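Local coordinates for protein probable transcriptional regulator (Pseudomonas aeruginosa, PDB 2HR3) that probably binds DNA as a dimeric winged helix-turn-helix repressor or activator of the MarR family, regulating transcription, at residues Leu38-Ala43 against Ser65-Leu70. Residues are numbered along the deposited sequence; the frame is centred on the assembly and turned at random.
Sequences LVVLGA and SNLAAL
Val40 sets CG2 against both Leu67 and Leu70, and CG1 against Leu67 alone; these three side chains carry the whole contact between Leu38-Ala43 and Ser65-Leu70. Its CG2 does most of the touching, lying 3.7 Å from Leu70 CD1 and 3.9 Å from Leu67 CD1. Val40 CG1 lies 3.9 Å from Leu67 CD1, so that this one leucine methyl rests against both branches of the valine. Val40 leaves its helix toward the other one, and chi1 of 173° puts CG1 anti to the backbone N and CG2 anti to the carbonyl carbon, bringing both branches within reach of Leu67 CD1. Leu67 leaves its helix to one side of Val40, but its CD1 end comes nearer; Leu70 leaves its helix directly toward Val40. The spacing of three residues sets the leucines about one turn apart on helix 64-76. Further along that helix, Leu71 and Leu74 also touch Val40, Leu56 and Ala57 of helix 53-59 back Leu67, and Arg63 of the second subunit packs on Leu70. By position after helix 53-59 and before the two-stranded wing, helix 64-76 is probably the DNA-recognition helix, here packed against helix 32-46. Because only aliphatic carbons meet, the contact rests on apolar burial, 116 Å² in all, with no directional bond between the two segments to fix its angle.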
ATOM      1  N   LEU A  38       8.398  -9.760  -2.496  1.00 61.01           N
ATOM      2  CA  LEU A  38       8.527  -9.007  -1.264  1.00 60.53           C
ATOM      3  C   LEU A  38       7.222  -8.835  -0.519  1.00 58.96           C
ATOM      4  O   LEU A  38       7.190  -9.027   0.659  1.00 57.36           O
ATOM      5  CB  LEU A  38       9.057  -7.630  -1.581  1.00 60.78           C
ATOM      6  CG  LEU A  38       9.989  -7.175  -0.467  1.00 64.54           C
ATOM      7  CD1 LEU A  38      11.433  -7.714  -0.600  1.00 61.74           C
ATOM      8  CD2 LEU A  38       9.935  -5.671  -0.415  1.00 68.95           C
ATOM      9  N   VAL A  39       6.187  -8.411  -1.243  1.00 58.61           N
ATOM     10  CA  VAL A  39       4.811  -8.312  -0.740  1.00 59.17           C
ATOM     11  C   VAL A  39       4.371  -9.618  -0.085  1.00 57.97           C
ATOM     12  O   VAL A  39       3.995  -9.609   1.069  1.00 58.09           O
ATOM     13  CB  VAL A  39       3.812  -8.003  -1.922  1.00 60.02           C
ATOM     14  CG1 VAL A  39       2.405  -8.205  -1.534  1.00 60.14           C
ATOM     15  CG2 VAL A  39       4.021  -6.598  -2.469  1.00 63.10           C
ATOM     16  N   VAL A  40       4.489 -10.750  -0.797  1.00 55.51           N
ATOM     17  CA  VAL A  40       4.128 -12.029  -0.202  1.00 54.44           C
ATOM     18  C   VAL A  40       4.919 -12.261   1.094  1.00 53.84           C
ATOM     19  O   VAL A  40       4.354 -12.584   2.153  1.00 54.28           O
ATOM     20  CB  VAL A  40       4.281 -13.201  -1.253  1.00 54.64           C
ATOM     21  CG1 VAL A  40       4.080 -14.580  -0.615  1.00 55.95           C
ATOM     22  CG2 VAL A  40       3.298 -12.986  -2.396  1.00 52.62           C
ATOM     23  N   LEU A  41       6.226 -12.082   1.018  1.00 53.69           N
ATOM     24  CA  LEU A  41       7.142 -12.240   2.176  1.00 53.96           C
ATOM     25  C   LEU A  41       6.805 -11.378   3.366  1.00 53.97           C
ATOM     26  O   LEU A  41       6.893 -11.791   4.550  1.00 54.21           O
ATOM     27  CB  LEU A  41       8.562 -11.849   1.747  1.00 54.34           C
ATOM     28  CG  LEU A  41       9.754 -12.827   1.638  1.00 54.89           C
ATOM     29  CD1 LEU A  41       9.381 -14.212   1.223  1.00 54.75           C
ATOM     30  CD2 LEU A  41      10.780 -12.202   0.766  1.00 56.84           C
ATOM     31  N   GLY A  42       6.449 -10.139   3.056  1.00 53.54           N
ATOM     32  CA  GLY A  42       6.203  -9.216   4.109  1.00 54.16           C
ATOM     33  C   GLY A  42       4.908  -9.548   4.778  1.00 53.29           C
ATOM     34  O   GLY A  42       4.806  -9.387   5.958  1.00 54.55           O
ATOM     35  N   ALA A  43       3.914  -9.908   3.976  1.00 54.03           N
ATOM     36  CA  ALA A  43       2.685 -10.448   4.428  1.00 56.93           C
ATOM     37  C   ALA A  43       2.810 -11.638   5.373  1.00 58.98           C
ATOM     38  O   ALA A  43       2.158 -11.673   6.417  1.00 62.05           O
ATOM     39  CB  ALA A  43       1.841 -10.794   3.245  1.00 57.53           C
ATOM     40  N   SER A  65      -5.662 -18.397  -6.769  1.00 71.82           N
ATOM     41  CA  SER A  65      -4.934 -18.811  -7.998  1.00 72.17           C
ATOM     42  C   SER A  65      -3.541 -18.199  -8.140  1.00 71.65           C
ATOM     43  O   SER A  65      -2.652 -18.818  -8.675  1.00 72.32           O
ATOM     44  CB  SER A  65      -5.767 -18.486  -9.272  1.00 72.39           C
ATOM     45  OG  SER A  65      -5.944 -17.063  -9.454  1.00 73.41           O
ATOM     46  N   ASN A  66      -3.364 -16.982  -7.646  1.00 71.36           N
ATOM     47  CA  ASN A  66      -2.219 -16.118  -7.997  1.00 70.56           C
ATOM     48  C   ASN A  66      -1.031 -16.241  -7.031  1.00 69.34           C
ATOM     49  O   ASN A  66       0.142 -16.339  -7.415  1.00 68.21           O
ATOM     50  CB  ASN A  66      -2.745 -14.685  -7.997  1.00 70.66           C
ATOM     51  CG  ASN A  66      -1.764 -13.733  -8.545  1.00 73.27           C
ATOM     52  OD1 ASN A  66      -0.881 -13.248  -7.826  1.00 78.08           O
ATOM     53  ND2 ASN A  66      -1.870 -13.462  -9.846  1.00 76.85           N
ATOM     54  N   LEU A  67      -1.396 -16.202  -5.753  1.00 68.69           N
ATOM     55  CA  LEU A  67      -0.582 -16.635  -4.626  1.00 67.66           C
ATOM     56  C   LEU A  67       0.032 -18.050  -4.783  1.00 67.10           C
ATOM     57  O   LEU A  67       1.150 -18.333  -4.311  1.00 65.53           O
ATOM     58  CB  LEU A  67      -1.452 -16.613  -3.356  1.00 67.22           C
ATOM     59  CG  LEU A  67      -0.584 -16.765  -2.101  1.00 67.12           C
ATOM     60  CD1 LEU A  67       0.598 -15.747  -2.068  1.00 65.33           C
ATOM     61  CD2 LEU A  67      -1.409 -16.686  -0.881  1.00 67.05           C
ATOM     62  N   ALA A  68      -0.709 -18.944  -5.424  1.00 66.80           N
ATOM     63  CA  ALA A  68      -0.250 -20.324  -5.518  1.00 66.95           C
ATOM     64  C   ALA A  68       1.052 -20.283  -6.305  1.00 66.01           C
ATOM     65  O   ALA A  68       2.062 -20.844  -5.908  1.00 67.06           O
ATOM     66  CB  ALA A  68      -1.307 -21.194  -6.164  1.00 66.76           C
ATOM     67  N   ALA A  69       1.045 -19.494  -7.351  1.00 65.17           N
ATOM     68  CA  ALA A  69       2.191 -19.365  -8.220  1.00 64.83           C
ATOM     69  C   ALA A  69       3.391 -18.589  -7.663  1.00 64.46           C
ATOM     70  O   ALA A  69       4.530 -18.916  -7.994  1.00 64.07           O
ATOM     71  CB  ALA A  69       1.723 -18.748  -9.547  1.00 65.38           C
ATOM     72  N   LEU A  70       3.154 -17.519  -6.889  1.00 64.25           N
ATOM     73  CA  LEU A  70       4.255 -16.773  -6.256  1.00 63.42           C
ATOM     74  C   LEU A  70       4.842 -17.568  -5.110  1.00 63.07           C
ATOM     75  O   LEU A  70       5.998 -17.406  -4.775  1.00 62.35           O
ATOM     76  CB  LEU A  70       3.780 -15.429  -5.704  1.00 64.11           C
ATOM     77  CG  LEU A  70       3.432 -14.338  -6.715  1.00 63.91           C
ATOM     78  CD1 LEU A  70       2.599 -13.316  -6.051  1.00 64.12           C
ATOM     79  CD2 LEU A  70       4.695 -13.732  -7.288  1.00 64.83           C
TER